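PDB 5T11: lipoprotein from Paraburkholderia phytofirmans, which is an LpoB-related periplasmic lipoprotein that assembles into a dodecamer and probably guides Pel polysaccharide toward export across the outer membrane. Local coordinates for residues Gly107-Gly112 against Ser142-Ser147; Gly5-Thr10 against Thr146-Lys151; Ala39-Ala44 against Val55-Ala60; Asn45-Gly50 against Lys151-Leu156. The protein carries 1 engineered substitution. One frame throughout, in Å; residues are numbered along the deposited sequence.

Interaction 1 (Gly107-Gly112 against Ser142-Ser147); sequences GEPVVG and SSVATS
V111 and P109 meet V144 and A145 where helix 141-152 lies on a mixed β-sheet, an instance of the helix-on-sheet layer of an α/β fold. Strand 109-112 and helix 142-147 run in nearly the same sense, 29° apart, and their axes approach to 7.9 Å.

The cross-contact is wholly apolar. V144 divides its two methyls between two strand residues: its CG2 sits 3.8 Å from P109 CG, with the proline ring and the valine crossing at about a right angle, while its CG1 lies 3.8 Å from V111 CG2, the two valines sliding past each other in opposite directions. With CG1 of V144 anti to the backbone N (chi1 169°), CG2 lies beside that N and reaches back to P109, and CG1 is left for V111. L141, L148 and W99 continue the apolar layer around V111.

Polar contacts lie at the margins. E108, on the strand's approach, forms salt bridges with K102 and with R138 of a third subunit, and S143 OG is hydrogen-bonded to T132 of a second subunit. V111 CG2 touches a second helix residue as well, lying 3.9 Å from A145 CB.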
loop_
_atom_site.group_PDB
_atom_site.type_symbol
_atom_site.label_atom_id
_atom_site.label_comp_id
_atom_site.label_asym_id
_atom_site.label_seq_id
_atom_site.Cartn_x
_atom_site.Cartn_y
_atom_site.Cartn_z
ATOM N N GLY B 107 -18.382 -13.818 -4.451
ATOM C CA GLY B 107 -18.890 -14.084 -3.121
ATOM C C GLY B 107 -20.403 -13.946 -3.102
ATOM O O GLY B 107 -20.952 -12.959 -3.618
ATOM N N GLU B 108 -21.089 -14.934 -2.490
ATOM C CA GLU B 108 -22.537 -15.052 -2.522
ATOM C C GLU B 108 -23.207 -14.099 -1.527
ATOM O O GLU B 108 -22.649 -13.793 -0.469
ATOM C CB GLU B 108 -22.960 -16.494 -2.222
ATOM C CG GLU B 108 -22.544 -17.030 -0.869
ATOM C CD GLU B 108 -21.229 -17.814 -0.914
ATOM O OE1 GLU B 108 -20.292 -17.396 -1.634
ATOM O OE2 GLU B 108 -21.136 -18.859 -0.226
ATOM N N PRO B 109 -24.406 -13.616 -1.851
ATOM C CA PRO B 109 -25.171 -12.815 -0.882
ATOM C C PRO B 109 -25.694 -13.666 0.264
ATOM O O PRO B 109 -26.054 -14.831 0.090
ATOM C CB PRO B 109 -26.335 -12.261 -1.719
ATOM C CG PRO B 109 -26.519 -13.275 -2.833
ATOM C CD PRO B 109 -25.099 -13.748 -3.146
ATOM N N VAL B 110 -25.734 -13.067 1.451
ATOM C CA VAL B 110 -26.231 -13.729 2.652
ATOM C C VAL B 110 -27.062 -12.727 3.452
ATOM O O VAL B 110 -26.670 -11.565 3.608
ATOM C CB VAL B 110 -25.074 -14.306 3.504
ATOM C CG1 VAL B 110 -24.384 -15.468 2.786
ATOM C CG2 VAL B 110 -24.051 -13.235 3.781
ATOM N N VAL B 111 -28.206 -13.180 3.969
ATOM C CA VAL B 111 -29.148 -12.327 4.697
ATOM C C VAL B 111 -29.639 -13.053 5.944
ATOM O O VAL B 111 -30.032 -14.225 5.876
ATOM C CB VAL B 111 -30.356 -11.936 3.821
ATOM C CG1 VAL B 111 -31.364 -11.092 4.619
ATOM C CG2 VAL B 111 -29.889 -11.178 2.568
ATOM N N GLY B 112 -29.625 -12.356 7.082
ATOM C CA GLY B 112 -30.232 -12.852 8.309
ATOM C C GLY B 112 -31.071 -11.754 8.953
ATOM O O GLY B 112 -30.587 -10.623 9.079
ATOM N N SER B 142 -30.084 -7.818 -2.907
ATOM C CA SER B 142 -31.457 -7.350 -2.724
ATOM C C SER B 142 -32.486 -8.391 -3.180
ATOM O O SER B 142 -33.552 -8.494 -2.569
ATOM C CB SER B 142 -31.676 -6.003 -3.431
ATOM O OG SER B 142 -31.408 -6.079 -4.826
ATOM N N SER B 143 -32.202 -9.172 -4.230
ATOM C CA SER B 143 -33.124 -10.250 -4.591
ATOM C C SER B 143 -33.270 -11.251 -3.449
ATOM O O SER B 143 -34.386 -11.658 -3.101
ATOM C CB SER B 143 -32.657 -10.964 -5.858
ATOM O OG SER B 143 -32.927 -10.193 -7.014
ATOM N N VAL B 144 -32.147 -11.659 -2.847
ATOM C CA VAL B 144 -32.210 -12.607 -1.741
ATOM C C VAL B 144 -32.959 -12.001 -0.557
ATOM O O VAL B 144 -33.834 -12.637 0.040
ATOM C CB VAL B 144 -30.797 -13.071 -1.349
ATOM C CG1 VAL B 144 -30.845 -13.823 -0.041
ATOM C CG2 VAL B 144 -30.218 -13.971 -2.442
ATOM N N ALA B 145 -32.625 -10.763 -0.196
ATOM C CA ALA B 145 -33.288 -10.133 0.945
ATOM C C ALA B 145 -34.798 -9.990 0.722
ATOM O O ALA B 145 -35.596 -10.240 1.637
ATOM C CB ALA B 145 -32.655 -8.770 1.218
ATOM N N THR B 146 -35.212 -9.586 -0.484
ATOM C CA THR B 146 -36.632 -9.355 -0.718
ATOM C C THR B 146 -37.398 -10.673 -0.693
ATOM O O THR B 146 -38.458 -10.780 -0.063
ATOM C CB THR B 146 -36.853 -8.632 -2.049
ATOM O OG1 THR B 146 -36.246 -9.393 -3.103
ATOM C CG2 THR B 146 -36.254 -7.215 -2.013
ATOM N N SER B 147 -36.866 -11.686 -1.376
ATOM C CA SER B 147 -37.476 -13.012 -1.377
ATOM C C SER B 147 -37.597 -13.576 0.039
ATOM O O SER B 147 -38.611 -14.197 0.382
ATOM C CB SER B 147 -36.648 -13.942 -2.268
ATOM O OG SER B 147 -37.261 -15.199 -2.465
#

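Interaction 2 (Gly5-Thr10 against Thr146-Lys151); sequences GTVRQT and TSLIAK
V7 and Q9 of the strand 5-9 face L148 and K151 on helix 141-152, which packs on one face of the mixed β-sheet. Strand 5-9 is one of the two outermost strands of that sheet within the chain, pairing with strand 125-134, so this contact ties the N-terminal edge of the sheet to the helix. The axes of strand 5-9 and helix 146-151 are 10.1 Å apart at closest and 28° from parallel, the usual spacing of a helix on a sheet.

V7 reaches across with one methyl. Its CG2 touches both L148 CD1, at 4.1 Å, and K151 CG, at 4.0 Å. The lysine offers only the root of its chain: a turn at chi2 (67°) carries the carbons past CG off the valine, K151 being an exposed residue.

Q9 can be followed from its root outward. CB leaves the strand in the direction of the helix, and CG is placed beside the backbone N (chi1 -55°); the side chain also packs on A129 of the neighbouring strand. A bend at chi2 then swings CD and its amide toward the last turn of the helix, where S154 and P155 border it. The amide nitrogen ends among backbone carbonyls: NE2 is hydrogen-bonded to the carbonyl oxygen of V152, and K151 O is 3.3 Å from Q9 NE2.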
loop_
_atom_site.group_PDB
_atom_site.type_symbol
_atom_site.label_atom_id
_atom_site.label_comp_id
_atom_site.label_asym_id
_atom_site.label_seq_id
_atom_site.Cartn_x
_atom_site.Cartn_y
_atom_site.Cartn_z
ATOM N N GLY B 5 -31.268 -21.755 3.582
ATOM C CA GLY B 5 -31.290 -21.182 4.916
ATOM C C GLY B 5 -32.409 -21.770 5.746
ATOM O O GLY B 5 -32.793 -22.916 5.526
ATOM N N THR B 6 -32.939 -21.010 6.699
ATOM C CA THR B 6 -34.006 -21.478 7.575
ATOM C C THR B 6 -34.969 -20.339 7.870
ATOM O O THR B 6 -34.575 -19.173 7.937
ATOM C CB THR B 6 -33.476 -21.997 8.914
ATOM O OG1 THR B 6 -32.614 -21.001 9.493
ATOM C CG2 THR B 6 -32.718 -23.306 8.734
ATOM N N VAL B 7 -36.236 -20.701 8.073
ATOM C CA VAL B 7 -37.254 -19.797 8.591
ATOM C C VAL B 7 -37.907 -20.466 9.792
ATOM O O VAL B 7 -38.246 -21.652 9.734
ATOM C CB VAL B 7 -38.314 -19.446 7.528
ATOM C CG1 VAL B 7 -39.459 -18.655 8.148
ATOM C CG2 VAL B 7 -37.688 -18.663 6.395
ATOM N N ARG B 8 -38.073 -19.715 10.881
ATOM C CA ARG B 8 -38.801 -20.181 12.056
ATOM C C ARG B 8 -39.766 -19.083 12.477
ATOM O O ARG B 8 -39.337 -17.958 12.755
ATOM C CB ARG B 8 -37.837 -20.537 13.193
ATOM C CG ARG B 8 -36.806 -21.603 12.821
ATOM C CD ARG B 8 -35.637 -21.645 13.809
ATOM N NE ARG B 8 -36.107 -21.868 15.172
ATOM C CZ ARG B 8 -36.201 -23.061 15.751
ATOM N NH1 ARG B 8 -35.844 -24.157 15.085
ATOM N NH2 ARG B 8 -36.652 -23.153 16.997
ATOM N N GLN B 9 -41.065 -19.405 12.506
ATOM C CA GLN B 9 -42.128 -18.470 12.868
ATOM C C GLN B 9 -42.967 -19.055 13.990
ATOM O O GLN B 9 -43.447 -20.187 13.877
ATOM C CB GLN B 9 -43.046 -18.168 11.678
ATOM C CG GLN B 9 -42.344 -17.652 10.436
ATOM C CD GLN B 9 -42.853 -18.318 9.185
ATOM O OE1 GLN B 9 -43.435 -19.405 9.246
ATOM N NE2 GLN B 9 -42.663 -17.660 8.041
ATOM N N THR B 10 -43.174 -18.276 15.050
ATOM C CA THR B 10 -44.161 -18.635 16.060
ATOM C C THR B 10 -45.570 -18.591 15.462
ATOM O O THR B 10 -45.774 -18.288 14.282
ATOM C CB THR B 10 -44.072 -17.688 17.255
ATOM O OG1 THR B 10 -44.552 -16.391 16.869
ATOM C CG2 THR B 10 -42.633 -17.565 17.723
ATOM N N THR B 146 -35.212 -9.586 -0.484
ATOM C CA THR B 146 -36.632 -9.355 -0.718
ATOM C C THR B 146 -37.398 -10.673 -0.693
ATOM O O THR B 146 -38.458 -10.780 -0.063
ATOM C CB THR B 146 -36.853 -8.632 -2.049
ATOM O OG1 THR B 146 -36.246 -9.393 -3.103
ATOM C CG2 THR B 146 -36.254 -7.215 -2.013
ATOM N N SER B 147 -36.866 -11.686 -1.376
ATOM C CA SER B 147 -37.476 -13.012 -1.377
ATOM C C SER B 147 -37.597 -13.576 0.039
ATOM O O SER B 147 -38.611 -14.197 0.382
ATOM C CB SER B 147 -36.648 -13.942 -2.268
ATOM O OG SER B 147 -37.261 -15.199 -2.465
ATOM N N LEU B 148 -36.579 -13.354 0.885
ATOM C CA LEU B 148 -36.580 -13.950 2.221
ATOM C C LEU B 148 -37.575 -13.257 3.147
ATOM O O LEU B 148 -38.305 -13.916 3.902
ATOM C CB LEU B 148 -35.177 -13.890 2.829
ATOM C CG LEU B 148 -35.086 -14.295 4.306
ATOM C CD1 LEU B 148 -35.416 -15.784 4.484
ATOM C CD2 LEU B 148 -33.696 -13.977 4.922
ATOM N N ILE B 149 -37.594 -11.930 3.118
ATOM C CA ILE B 149 -38.523 -11.189 3.957
ATOM C C ILE B 149 -39.961 -11.512 3.570
ATOM O O ILE B 149 -40.833 -11.662 4.439
ATOM C CB ILE B 149 -38.213 -9.688 3.870
ATOM C CG1 ILE B 149 -36.924 -9.404 4.638
ATOM C CG2 ILE B 149 -39.385 -8.856 4.425
ATOM C CD1 ILE B 149 -36.194 -8.160 4.202
ATOM N N ALA B 150 -40.226 -11.669 2.267
ATOM C CA ALA B 150 -41.554 -12.098 1.828
ATOM C C ALA B 150 -41.927 -13.435 2.457
ATOM O O ALA B 150 -43.048 -13.611 2.952
ATOM C CB ALA B 150 -41.615 -12.185 0.301
ATOM N N LYS B 151 -40.987 -14.386 2.464
ATOM C CA LYS B 151 -41.246 -15.684 3.089
ATOM C C LYS B 151 -41.473 -15.526 4.593
ATOM O O LYS B 151 -42.467 -16.023 5.145
ATOM C CB LYS B 151 -40.069 -16.632 2.795
ATOM C CG LYS B 151 -40.216 -18.063 3.295
ATOM C CD LYS B 151 -41.334 -18.793 2.553
ATOM C CE LYS B 151 -41.429 -20.269 2.940
ATOM N NZ LYS B 151 -42.714 -20.853 2.467
#

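Interaction 3 (Ala39-Ala44 against Val55-Ala60); sequences AESIAA and VRIAPA
Helix 39-44 and strand 55-57 run almost exactly antiparallel, 173° apart with axes 8.9 Å from each other at closest, as the second half of a β-α-β crossover: strand 21-28 leads into helix 35-49, which returns the chain to strand 55-57, laid parallel beside the first. The backbones draw nearest at A44 and V55, whose CA atoms are 6.4 Å apart.

I57 supplies most of the strand's share. With CG1 beside its own backbone N (chi1 -58°) and the chain extended beyond, its CD1 fits against A44 CB and E40 O, one helical turn apart. CD1 rests 3.8 Å from E40 O, a carbonyl already engaged by the N-H of A44 in the helix. S41 meets I57 CD1 with CA at 3.9 Å and with OG at 4.1 Å, although its CB is directed off the strand. The other branch, I57 CG2, comes to 4.1 Å from E40 OE1, with the two side chains running obliquely to one another. The carboxylate's main partner lies elsewhere: OE2 accepts the backbone N-H of I26 on strand 21-28, so E40 joins the helix to the first strand of the crossover as well as to the last.

One turn further along, A44 meets both V55 and I57. V55 CG1 packs against A44 CB and lies 3.9 Å from A44 O, and A44 CB is 3.8 Å from I57 CG1.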
loop_
_atom_site.group_PDB
_atom_site.type_symbol
_atom_site.label_atom_id
_atom_site.label_comp_id
_atom_site.label_asym_id
_atom_site.label_seq_id
_atom_site.Cartn_x
_atom_site.Cartn_y
_atom_site.Cartn_z
ATOM N N ALA B 39 -34.417 -3.048 5.070
ATOM C CA ALA B 39 -35.347 -4.080 5.531
ATOM C C ALA B 39 -36.700 -3.474 5.892
ATOM O O ALA B 39 -37.740 -4.107 5.676
ATOM C CB ALA B 39 -34.775 -4.845 6.720
ATOM N N GLU B 40 -36.705 -2.254 6.445
ATOM C CA GLU B 40 -37.971 -1.599 6.777
ATOM C C GLU B 40 -38.803 -1.357 5.522
ATOM O O GLU B 40 -40.008 -1.631 5.501
ATOM C CB GLU B 40 -37.720 -0.270 7.491
ATOM C CG GLU B 40 -37.244 -0.367 8.916
ATOM C CD GLU B 40 -36.606 0.934 9.390
ATOM O OE1 GLU B 40 -36.557 1.888 8.582
ATOM O OE2 GLU B 40 -36.152 1.002 10.558
ATOM N N SER B 41 -38.168 -0.827 4.468
ATOM C CA SER B 41 -38.871 -0.538 3.220
ATOM C C SER B 41 -39.384 -1.811 2.567
ATOM O O SER B 41 -40.540 -1.877 2.129
ATOM C CB SER B 41 -37.953 0.212 2.250
ATOM O OG SER B 41 -37.635 1.485 2.767
ATOM N N ILE B 42 -38.524 -2.825 2.457
ATOM C CA ILE B 42 -38.968 -4.089 1.880
ATOM C C ILE B 42 -40.091 -4.675 2.724
ATOM O O ILE B 42 -41.106 -5.145 2.192
ATOM C CB ILE B 42 -37.785 -5.070 1.737
ATOM C CG1 ILE B 42 -36.777 -4.551 0.719
ATOM C CG2 ILE B 42 -38.291 -6.462 1.301
ATOM C CD1 ILE B 42 -35.357 -5.197 0.852
ATOM N N ALA B 43 -39.956 -4.607 4.055
ATOM C CA ALA B 43 -40.961 -5.218 4.924
ATOM C C ALA B 43 -42.296 -4.500 4.802
ATOM O O ALA B 43 -43.352 -5.149 4.751
ATOM C CB ALA B 43 -40.494 -5.224 6.382
ATOM N N ALA B 44 -42.268 -3.161 4.746
ATOM C CA ALA B 44 -43.503 -2.401 4.590
ATOM C C ALA B 44 -44.233 -2.799 3.313
ATOM O O ALA B 44 -45.450 -3.047 3.332
ATOM C CB ALA B 44 -43.215 -0.897 4.599
ATOM N N VAL B 55 -50.197 0.653 6.096
ATOM C CA VAL B 55 -48.883 0.307 6.634
ATOM C C VAL B 55 -47.976 1.519 6.471
ATOM O O VAL B 55 -47.843 2.044 5.361
ATOM C CB VAL B 55 -48.267 -0.907 5.912
ATOM C CG1 VAL B 55 -46.900 -1.210 6.480
ATOM C CG2 VAL B 55 -49.185 -2.125 6.007
ATOM N N ARG B 56 -47.349 1.962 7.566
ATOM C CA ARG B 56 -46.518 3.164 7.546
ATOM C C ARG B 56 -45.213 2.910 8.281
ATOM O O ARG B 56 -45.195 2.208 9.296
ATOM C CB ARG B 56 -47.241 4.369 8.188
ATOM N N ILE B 57 -44.130 3.490 7.758
ATOM C CA ILE B 57 -42.812 3.425 8.377
ATOM C C ILE B 57 -42.618 4.652 9.257
ATOM O O ILE B 57 -42.748 5.790 8.787
ATOM C CB ILE B 57 -41.708 3.351 7.310
ATOM C CG1 ILE B 57 -41.901 2.137 6.399
ATOM C CG2 ILE B 57 -40.334 3.368 7.973
ATOM C CD1 ILE B 57 -40.913 2.090 5.238
ATOM N N ALA B 58 -42.284 4.427 10.526
ATOM C CA ALA B 58 -41.971 5.536 11.416
ATOM C C ALA B 58 -40.742 6.302 10.912
ATOM O O ALA B 58 -39.802 5.708 10.375
ATOM C CB ALA B 58 -41.729 5.023 12.832
ATOM N N PRO B 59 -40.720 7.619 11.071
ATOM C CA PRO B 59 -39.591 8.412 10.576
ATOM C C PRO B 59 -38.344 8.236 11.439
ATOM O O PRO B 59 -38.376 7.663 12.528
ATOM C CB PRO B 59 -40.113 9.849 10.648
ATOM C CG PRO B 59 -41.135 9.820 11.733
ATOM C CD PRO B 59 -41.779 8.460 11.659
ATOM N N ALA B 60 -37.230 8.757 10.926
ATOM C CA ALA B 60 -35.942 8.693 11.627
ATOM C C ALA B 60 -35.906 9.631 12.834
ATOM O O ALA B 60 -35.263 10.682 12.802
ATOM C CB ALA B 60 -34.804 9.021 10.675
#

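Interaction 4 (Asn45-Gly50 against Lys151-Leu156)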
loop_
_atom_site.group_PDB
_atom_site.type_symbol
_atom_site.label_atom_id
_atom_site.label_comp_id
_atom_site.label_asym_id
_atom_site.label_seq_id
_atom_site.Cartn_x
_atom_site.Cartn_y
_atom_site.Cartn_z
ATOM N N ASN B 45 -43.507 -2.872 2.190
ATOM C CA ASN B 45 -44.149 -3.248 0.933
ATOM C C ASN B 45 -44.657 -4.690 0.976
ATOM O O ASN B 45 -45.720 -4.990 0.422
ATOM C CB ASN B 45 -43.197 -3.038 -0.245
ATOM C CG ASN B 45 -43.291 -1.625 -0.833
ATOM O OD1 ASN B 45 -43.847 -0.709 -0.212
ATOM N ND2 ASN B 45 -42.756 -1.447 -2.043
ATOM N N THR B 46 -43.930 -5.582 1.652
ATOM C CA THR B 46 -44.359 -6.975 1.746
ATOM C C THR B 46 -45.682 -7.095 2.497
ATOM O O THR B 46 -46.633 -7.723 2.012
ATOM C CB THR B 46 -43.267 -7.813 2.429
ATOM O OG1 THR B 46 -42.043 -7.730 1.680
ATOM C CG2 THR B 46 -43.690 -9.280 2.537
ATOM N N LEU B 47 -45.767 -6.474 3.679
ATOM C CA LEU B 47 -47.026 -6.428 4.420
ATOM C C LEU B 47 -48.159 -5.881 3.563
ATOM O O LEU B 47 -49.300 -6.354 3.654
ATOM C CB LEU B 47 -46.876 -5.570 5.675
ATOM C CG LEU B 47 -46.001 -6.078 6.819
ATOM C CD1 LEU B 47 -45.986 -5.031 7.938
ATOM C CD2 LEU B 47 -46.485 -7.435 7.334
ATOM N N ARG B 48 -47.868 -4.869 2.737
ATOM C CA ARG B 48 -48.888 -4.325 1.842
ATOM C C ARG B 48 -49.231 -5.310 0.736
ATOM O O ARG B 48 -50.406 -5.481 0.396
ATOM C CB ARG B 48 -48.424 -3.009 1.224
ATOM C CG ARG B 48 -48.517 -1.819 2.133
ATOM C CD ARG B 48 -48.219 -0.555 1.340
ATOM N NE ARG B 48 -47.826 0.537 2.215
ATOM C CZ ARG B 48 -46.586 0.979 2.349
ATOM N NH1 ARG B 48 -45.609 0.433 1.636
ATOM N NH2 ARG B 48 -46.337 1.984 3.181
ATOM N N ALA B 49 -48.211 -5.938 0.144
ATOM C CA ALA B 49 -48.448 -6.989 -0.837
ATOM C C ALA B 49 -49.318 -8.097 -0.259
ATOM O O ALA B 49 -50.113 -8.701 -0.984
ATOM C CB ALA B 49 -47.117 -7.558 -1.330
ATOM N N GLY B 50 -49.204 -8.352 1.044
ATOM C CA GLY B 50 -49.964 -9.358 1.750
ATOM C C GLY B 50 -51.390 -8.995 2.089
ATOM O O GLY B 50 -52.081 -9.796 2.724
ATOM N N LYS B 151 -40.987 -14.386 2.464
ATOM C CA LYS B 151 -41.246 -15.684 3.089
ATOM C C LYS B 151 -41.473 -15.526 4.593
ATOM O O LYS B 151 -42.467 -16.023 5.145
ATOM C CB LYS B 151 -40.069 -16.632 2.795
ATOM C CG LYS B 151 -40.216 -18.063 3.295
ATOM C CD LYS B 151 -41.334 -18.793 2.553
ATOM C CE LYS B 151 -41.429 -20.269 2.940
ATOM N NZ LYS B 151 -42.714 -20.853 2.467
ATOM N N VAL B 152 -40.571 -14.800 5.267
ATOM C CA VAL B 152 -40.619 -14.666 6.722
ATOM C C VAL B 152 -41.926 -14.012 7.171
ATOM O O VAL B 152 -42.519 -14.409 8.183
ATOM C CB VAL B 152 -39.394 -13.872 7.218
ATOM C CG1 VAL B 152 -39.592 -13.432 8.664
ATOM C CG2 VAL B 152 -38.107 -14.699 7.070
ATOM N N LEU B 153 -42.381 -12.993 6.449
ATOM C CA LEU B 153 -43.578 -12.246 6.825
ATOM C C LEU B 153 -44.858 -12.823 6.230
ATOM O O LEU B 153 -45.937 -12.240 6.417
ATOM C CB LEU B 153 -43.437 -10.775 6.411
ATOM C CG LEU B 153 -42.285 -9.985 7.057
ATOM C CD1 LEU B 153 -42.330 -8.509 6.635
ATOM C CD2 LEU B 153 -42.298 -10.113 8.586
ATOM N N SER B 154 -44.772 -13.956 5.533
ATOM C CA SER B 154 -45.971 -14.543 4.941
ATOM C C SER B 154 -47.091 -14.853 5.941
ATOM O O SER B 154 -48.263 -14.760 5.536
ATOM C CB SER B 154 -45.605 -15.809 4.153
ATOM O OG SER B 154 -45.225 -16.862 5.018
ATOM N N PRO B 155 -46.837 -15.221 7.208
ATOM C CA PRO B 155 -47.973 -15.420 8.129
ATOM C C PRO B 155 -48.721 -14.135 8.486
ATOM O O PRO B 155 -49.805 -14.225 9.075
ATOM C CB PRO B 155 -47.322 -16.046 9.370
ATOM C CG PRO B 155 -45.982 -16.594 8.885
ATOM C CD PRO B 155 -45.558 -15.631 7.829
ATOM N N LEU B 156 -48.197 -12.954 8.159
ATOM C CA LEU B 156 -48.910 -11.708 8.426
ATOM C C LEU B 156 -49.781 -11.250 7.259
ATOM O O LEU B 156 -50.306 -10.131 7.293
ATOM C CB LEU B 156 -47.929 -10.598 8.792
ATOM C CG LEU B 156 -46.971 -10.915 9.944
ATOM C CD1 LEU B 156 -46.134 -9.691 10.282
ATOM C CD2 LEU B 156 -47.732 -11.401 11.165
HETATM O O HOH W 1 -49.157 -8.866 4.835
#
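L153 and L156 meet T46 and L47 where the ends of two helices, 35-49 and 141-152, come together over the sheet. The segment 151-156 is a helix running out into a short 3-10 turn, and at the helix end K151 O receives two donors, S154 N at 3.1 Å and S154 OG at 2.9 Å, the hydroxyl lying in the carbonyl plane. That double grip helps hold the chain as it leaves the helix.

L153 follows, its CB 4.2 Å from T46 CG2, the two side chains crossing at about a right angle. T46 gives its methyl to the leucine, while its hydroxyl is hydrogen-bonded to I42 O of its own helix. After S154 and P155, the turn closes with the bond from L156 N to L153 O, and L156 is brought round to L47. Here L47 CD2 is the methyl that touches, 3.7 Å from L156 CD1, also against that leucine's CB and, more loosely, 4.3 Å from L153 CD1. L92 of strand 90-99 packs on all three leucines, L47, L153 and L156.

Beside this apolar patch a water donates to L47 O at 2.8 Å and to L156 O at 3.0 Å. Between the two segments the side chains meet by apolar contact, and the polar link is a water bridging two backbone carbonyls, both acceptors and so unable to bond each other.

All four contacts belong to one helical layer on the same sheet, and no ligand or active site is known here. Helix 141-152 serves interactions 1, 2 and 4 in turn along its length. Interactions 1 and 2, with centres about 11 Å apart, meet where V111 CG1 lies 3.7 Å from L148 CD2. The two helices touch between interactions 2 and 3, with T146 CG2 3.6 Å from I42 CD1, and between 2 and 4, with A150 CA 3.6 Å from T46 CG2. Helix 35-49 joins interactions 3 and 4, whose centres are about 13 Å apart; R48 NH2 probably donates to V55 O at 2.6 Å. All four border a second subunit of the dodecamer; interactions 1 and 2 also touch a third.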